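Local coordinates for uncharacterized protein BAD_0989 (Bifidobacterium adolescentis ATCC 15703, PDB 3CYM) that is uncharacterized but probably binds nucleic acid and trims it as a 3'-5' exonuclease of the ribonuclease D type, at residues 40-45 with 175-180; 96-101 with 116-121. All coordinates share one frame; numbering follows the deposited sequence.

In the fold
Following the chain from its N terminus, of the elements in these contacts strand 40-47 comes first, and its segment 40-45 waits some 130 residues for its partner, the start of helix 176-190. Contact 1 therefore closes a long loop that holds most of the exonuclease domain. Nested inside it, contact 2 closes a much shorter one, in which strand 95-98, helix 101-111 and strand 117-120 form a beta-alpha-beta unit. The two contacts meet in one mixed sheet, since strand 95-98 lies between 40-47 and 117-120, and Ile97 carries its backbone bonds to Leu41 and Ala43. Its side chain also packs on helix 176-190, so the same helix covers neighbouring strands of both contacts.

Contact 1 of 2, residues 40-45 with 175-180; sequences SLAADA and LLIELE. With NA (sodium ion), chain B; NA (sodium ion), chain C.
With OG anti to its carbonyl carbon (chi1 -58°), Ser40 faces Glu180, whose CG stands anti to the backbone N (chi1 164°) at the head of an extended chain. Across this strand-helix packing of the RNase H-like exonuclease fold, Ser40 OG donates to the syn lone pair of Glu180 OE2 at 2.8 Å. The other carboxylate oxygen, OE1, is engaged in a salt bridge with Arg184, so both oxygens of this buried group have partners. Strand 40-45 and helix 176-180 run at 119° to each other, and Ala42 fills the middle of the interface: its small CB rests 3.7 Å from Leu176 CB and 3.9 Å from Ile177 CG2, which lets the helix backbone come close. Beyond it, Leu176 CD1 reaches Ala43 O at 3.5 Å. The packing thus sits just before the metal site on the same strand, where the Asp44 carboxylate bridges two sodium ions, consistent with the two-metal sites of DEDD exonucleases. Glu46 and Asp172 complete the site on one ion. Asp44 OD2 binds that ion at 2.7 Å, while OD1 binds the other at 2.8 Å.

Contact 2 of 2, residues 96-101 with 116-121; sequences WILHDS and QRLFDT
A parallel strand pair of a beta-alpha-beta unit joins 96-101 to 116-121, with helix 101-111 making the crossover, and at the C-terminal end of the pair the Asp120 carboxylate takes hydrogen bonds from Asp100 and Ser101. Along the strands, Trp96 N donates to Arg117 O, Phe119 N to Trp96 O, Leu98 N to Phe119 O and Thr121 N to Leu98 O, the regular ladder of parallel neighbours. Side chains alternate between the two faces. On the face of Trp96, Leu118 CD2 lies 3.5 Å from Ser101 OG; the other carries Ile97 and Phe119. Thr121, just beyond the strand, brings CG2 to 3.7 Å from Ile97 CG2 and to the edge of the Phe119 ring, in its plane.

At the last bridge, opposite Leu98, Asp120 reaches across to the residues that follow the first strand, CG anti to the backbone N (chi1 -165°). OD1 takes Asp100 N at 2.8 Å on its syn side, with a bent N-H...O angle of 137°. OD2 is gripped twice from the same face of the carboxylate plane, by Ser101 N and by Ser101 OG, each at 2.8 Å. Three donors from 96-101, and Glu122 N bonded to OD1, hold this buried group; together they would probably stabilise its negative charge. Asp120 is thus the N-cap of helix 121-127 while tying down the start of the crossover helix. Nearby, His99 ND1 and Thr121 OG1 share a hydrogen bond of 2.9 Å at the edge of the imidazole ring, whose NE2 bonds to Phe133 O. The parallel pair 95-98 and 117-120, joined through helix 101-111 at the outer side of the mixed sheet, is the beta-alpha-beta crossover of the RNase H-like fold.

Contact 1 of 2, residues 40-45 with 175-180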
loop_
_atom_site.group_PDB
_atom_site.type_symbol
_atom_site.label_atom_id
_atom_site.label_comp_id
_atom_site.label_asym_id
_atom_site.label_seq_id
_atom_site.Cartn_x
_atom_site.Cartn_y
_atom_site.Cartn_z
ATOM N N SER A 40 9.999 8.831 20.870
ATOM C CA SER A 40 9.554 8.575 19.504
ATOM C C SER A 40 8.134 9.044 19.185
ATOM O O SER A 40 7.286 9.170 20.071
ATOM C CB SER A 40 9.653 7.082 19.198
ATOM O OG SER A 40 10.963 6.595 19.378
ATOM N N LEU A 41 7.892 9.275 17.898
ATOM C CA LEU A 41 6.588 9.672 17.401
ATOM C C LEU A 41 5.850 8.459 16.834
ATOM O O LEU A 41 6.220 7.929 15.784
ATOM C CB LEU A 41 6.733 10.750 16.323
ATOM C CG LEU A 41 5.444 11.371 15.762
ATOM C CD1 LEU A 41 4.799 12.344 16.748
ATOM C CD2 LEU A 41 5.708 12.064 14.454
ATOM N N ALA A 42 4.823 8.007 17.549
ATOM C CA ALA A 42 3.885 7.016 17.017
ATOM C C ALA A 42 3.068 7.678 15.912
ATOM O O ALA A 42 2.492 8.738 16.134
ATOM C CB ALA A 42 2.972 6.522 18.124
ATOM N N ALA A 43 3.026 7.066 14.727
ATOM C CA ALA A 43 2.326 7.645 13.574
ATOM C C ALA A 43 1.424 6.660 12.833
ATOM O O ALA A 43 1.654 5.452 12.868
ATOM C CB ALA A 43 3.313 8.270 12.609
ATOM N N ASP A 44 0.394 7.194 12.176
ATOM C CA ASP A 44 -0.483 6.427 11.279
ATOM C C ASP A 44 -1.307 7.370 10.400
ATOM O O ASP A 44 -1.288 8.587 10.602
ATOM C CB ASP A 44 -1.422 5.512 12.080
ATOM C CG ASP A 44 -1.837 4.290 11.310
ATOM O OD1 ASP A 44 -1.336 4.077 10.191
ATOM O OD2 ASP A 44 -2.689 3.526 11.801
ATOM N N ALA A 45 -2.034 6.808 9.433
ATOM C CA ALA A 45 -2.911 7.588 8.568
ATOM C C ALA A 45 -4.079 6.755 8.086
ATOM O O ALA A 45 -3.951 5.549 7.870
ATOM C CB ALA A 45 -2.148 8.140 7.381
ATOM N N LEU A 175 -0.276 2.284 21.075
ATOM C CA LEU A 175 0.680 1.318 21.637
ATOM C C LEU A 175 2.002 1.209 20.895
ATOM O O LEU A 175 2.828 0.365 21.234
ATOM C CB LEU A 175 0.034 -0.071 21.749
ATOM C CG LEU A 175 -1.229 -0.154 22.616
ATOM C CD1 LEU A 175 -1.946 -1.469 22.389
ATOM C CD2 LEU A 175 -0.900 0.060 24.092
ATOM N N LEU A 176 2.207 2.065 19.896
ATOM C CA LEU A 176 3.392 1.982 19.048
ATOM C C LEU A 176 4.730 2.304 19.741
ATOM O O LEU A 176 5.741 1.692 19.414
ATOM C CB LEU A 176 3.227 2.839 17.787
ATOM C CG LEU A 176 2.140 2.441 16.792
ATOM C CD1 LEU A 176 2.232 3.300 15.552
ATOM C CD2 LEU A 176 2.237 0.959 16.411
ATOM N N ILE A 177 4.747 3.240 20.692
ATOM C CA ILE A 177 6.008 3.522 21.386
ATOM C C ILE A 177 6.406 2.360 22.306
ATOM O O ILE A 177 7.584 2.027 22.411
ATOM C CB ILE A 177 6.106 4.962 22.032
ATOM C CG1 ILE A 177 5.633 4.992 23.480
ATOM C CG2 ILE A 177 5.403 6.057 21.186
ATOM C CD1 ILE A 177 6.762 5.016 24.454
ATOM N N GLU A 178 5.412 1.729 22.930
ATOM C CA GLU A 178 5.631 0.549 23.769
ATOM C C GLU A 178 5.988 -0.675 22.930
ATOM O O GLU A 178 6.757 -1.528 23.376
ATOM C CB GLU A 178 4.411 0.247 24.653
ATOM C CG GLU A 178 4.151 1.275 25.740
ATOM C CD GLU A 178 3.125 2.328 25.344
ATOM O OE1 GLU A 178 2.790 2.440 24.143
ATOM O OE2 GLU A 178 2.647 3.049 26.246
ATOM N N LEU A 179 5.421 -0.757 21.728
ATOM C CA LEU A 179 5.778 -1.807 20.774
ATOM C C LEU A 179 7.246 -1.738 20.405
ATOM O O LEU A 179 7.959 -2.732 20.555
ATOM C CB LEU A 179 4.942 -1.721 19.500
ATOM C CG LEU A 179 3.711 -2.611 19.352
ATOM C CD1 LEU A 179 3.254 -2.544 17.897
ATOM C CD2 LEU A 179 3.977 -4.057 19.794
ATOM N N GLU A 180 7.685 -0.559 19.952
ATOM C CA GLU A 180 9.078 -0.304 19.568
ATOM C C GLU A 180 10.067 -0.746 20.648
ATOM O O GLU A 180 11.053 -1.407 20.338
ATOM C CB GLU A 180 9.302 1.179 19.226
ATOM C CG GLU A 180 10.792 1.556 19.199
ATOM C CD GLU A 180 11.094 3.011 18.903
ATOM O OE1 GLU A 180 12.093 3.265 18.197
ATOM O OE2 GLU A 180 10.363 3.901 19.379
HETATM NA NA NA B . -4.686 2.288 10.554
HETATM NA NA NA C . -1.617 2.317 8.086
HETATM O O HOH W 1 -4.231 2.982 8.344
HETATM O O HOH W 2 -6.658 1.246 9.467
HETATM O O HOH W 3 -2.707 1.153 9.948
HETATM O O HOH W 4 0.546 2.399 9.509
HETATM O O HOH W 5 0.039 0.910 7.033
#

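Contact 2 of 2, residues 96-101 with 116-121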
loop_
_atom_site.group_PDB
_atom_site.type_symbol
_atom_site.label_atom_id
_atom_site.label_comp_id
_atom_site.label_asym_id
_atom_site.label_seq_id
_atom_site.Cartn_x
_atom_site.Cartn_y
_atom_site.Cartn_z
ATOM N N TRP A 96 10.063 8.029 13.862
ATOM C CA TRP A 96 8.672 7.763 13.559
ATOM C C TRP A 96 8.439 6.256 13.656
ATOM O O TRP A 96 9.193 5.467 13.080
ATOM C CB TRP A 96 8.334 8.271 12.164
ATOM C CG TRP A 96 8.332 9.768 12.016
ATOM C CD1 TRP A 96 9.293 10.640 12.437
ATOM C CD2 TRP A 96 7.328 10.564 11.370
ATOM N NE1 TRP A 96 8.948 11.926 12.108
ATOM C CE2 TRP A 96 7.745 11.911 11.453
ATOM C CE3 TRP A 96 6.117 10.273 10.732
ATOM C CZ2 TRP A 96 6.991 12.966 10.922
ATOM C CZ3 TRP A 96 5.373 11.322 10.198
ATOM C CH2 TRP A 96 5.814 12.648 10.299
ATOM N N ILE A 97 7.426 5.856 14.418
ATOM C CA ILE A 97 7.005 4.463 14.472
ATOM C C ILE A 97 5.780 4.278 13.586
ATOM O O ILE A 97 4.735 4.922 13.789
ATOM C CB ILE A 97 6.683 3.979 15.899
ATOM C CG1 ILE A 97 7.768 4.388 16.882
ATOM C CG2 ILE A 97 6.538 2.471 15.928
ATOM C CD1 ILE A 97 7.228 4.538 18.260
ATOM N N LEU A 98 5.932 3.409 12.596
ATOM C CA LEU A 98 4.883 3.101 11.640
ATOM C C LEU A 98 4.793 1.588 11.518
ATOM O O LEU A 98 5.801 0.895 11.641
ATOM C CB LEU A 98 5.206 3.717 10.274
ATOM C CG LEU A 98 4.842 5.178 9.957
ATOM C CD1 LEU A 98 5.795 6.170 10.587
ATOM C CD2 LEU A 98 4.818 5.408 8.457
ATOM N N HIS A 99 3.582 1.078 11.317
ATOM C CA HIS A 99 3.378 -0.341 11.039
ATOM C C HIS A 99 3.140 -0.451 9.547
ATOM O O HIS A 99 2.126 0.052 9.055
ATOM C CB HIS A 99 2.172 -0.887 11.818
ATOM C CG HIS A 99 2.066 -2.379 11.790
ATOM N ND1 HIS A 99 2.754 -3.192 12.667
ATOM C CD2 HIS A 99 1.370 -3.210 10.977
ATOM C CE1 HIS A 99 2.478 -4.456 12.401
ATOM N NE2 HIS A 99 1.640 -4.493 11.381
ATOM N N ASP A 100 4.084 -1.079 8.842
ATOM C CA ASP A 100 4.109 -1.148 7.368
ATOM C C ASP A 100 4.216 0.263 6.792
ATOM O O ASP A 100 3.240 0.835 6.290
ATOM C CB ASP A 100 2.901 -1.934 6.808
ATOM C CG ASP A 100 2.961 -2.142 5.293
ATOM O OD1 ASP A 100 4.032 -1.957 4.672
ATOM O OD2 ASP A 100 1.913 -2.498 4.719
ATOM N N SER A 101 5.427 0.807 6.880
ATOM C CA SER A 101 5.707 2.201 6.572
ATOM C C SER A 101 5.561 2.565 5.099
ATOM O O SER A 101 5.373 3.733 4.775
ATOM C CB SER A 101 7.106 2.580 7.064
ATOM O OG SER A 101 8.109 1.888 6.336
ATOM N N GLN A 116 12.751 11.681 9.744
ATOM C CA GLN A 116 14.206 11.587 9.618
ATOM C C GLN A 116 14.765 10.253 10.075
ATOM O O GLN A 116 15.894 9.895 9.730
ATOM C CB GLN A 116 14.889 12.734 10.355
ATOM C CG GLN A 116 14.732 14.074 9.656
ATOM C CD GLN A 116 15.656 15.124 10.220
ATOM O OE1 GLN A 116 15.207 16.109 10.806
ATOM N NE2 GLN A 116 16.960 14.915 10.063
ATOM N N ARG A 117 13.972 9.546 10.875
ATOM C CA ARG A 117 14.303 8.218 11.373
ATOM C C ARG A 117 13.022 7.378 11.409
ATOM O O ARG A 117 11.917 7.920 11.515
ATOM C CB ARG A 117 14.951 8.293 12.765
ATOM C CG ARG A 117 16.427 8.736 12.749
ATOM C CD ARG A 117 17.102 8.654 14.108
ATOM N NE ARG A 117 16.534 9.592 15.077
ATOM C CZ ARG A 117 16.873 9.647 16.364
ATOM N NH1 ARG A 117 16.292 10.535 17.163
ATOM N NH2 ARG A 117 17.789 8.821 16.858
ATOM N N LEU A 118 13.177 6.063 11.314
ATOM C CA LEU A 118 12.040 5.152 11.253
ATOM C C LEU A 118 12.256 3.905 12.082
ATOM O O LEU A 118 13.351 3.353 12.112
ATOM C CB LEU A 118 11.777 4.745 9.801
ATOM C CG LEU A 118 10.569 3.878 9.447
ATOM C CD1 LEU A 118 9.281 4.665 9.642
ATOM C CD2 LEU A 118 10.710 3.414 8.015
ATOM N N PHE A 119 11.206 3.478 12.774
ATOM C CA PHE A 119 11.108 2.114 13.255
ATOM C C PHE A 119 9.830 1.540 12.680
ATOM O O PHE A 119 8.734 1.997 13.008
ATOM C CB PHE A 119 11.091 2.038 14.782
ATOM C CG PHE A 119 11.198 0.638 15.314
ATOM C CD1 PHE A 119 12.424 0.118 15.675
ATOM C CD2 PHE A 119 10.067 -0.171 15.448
ATOM C CE1 PHE A 119 12.533 -1.193 16.149
ATOM C CE2 PHE A 119 10.169 -1.473 15.926
ATOM C CZ PHE A 119 11.401 -1.980 16.280
ATOM N N ASP A 120 9.970 0.541 11.817
ATOM C CA ASP A 120 8.808 -0.118 11.233
ATOM C C ASP A 120 8.465 -1.375 12.044
ATOM O O ASP A 120 9.214 -2.356 12.032
ATOM C CB ASP A 120 9.053 -0.427 9.747
ATOM C CG ASP A 120 7.781 -0.766 8.977
ATOM O OD1 ASP A 120 6.828 -1.356 9.534
ATOM O OD2 ASP A 120 7.753 -0.465 7.768
ATOM N N THR A 121 7.330 -1.344 12.745
ATOM C CA THR A 121 6.936 -2.472 13.598
ATOM C C THR A 121 6.510 -3.698 12.787
ATOM O O THR A 121 6.530 -4.805 13.305
ATOM C CB THR A 121 5.820 -2.119 14.624
ATOM O OG1 THR A 121 4.704 -1.531 13.948
ATOM C CG2 THR A 121 6.328 -1.170 15.696
HETATM O O HOH W 6 11.827 12.693 12.372
#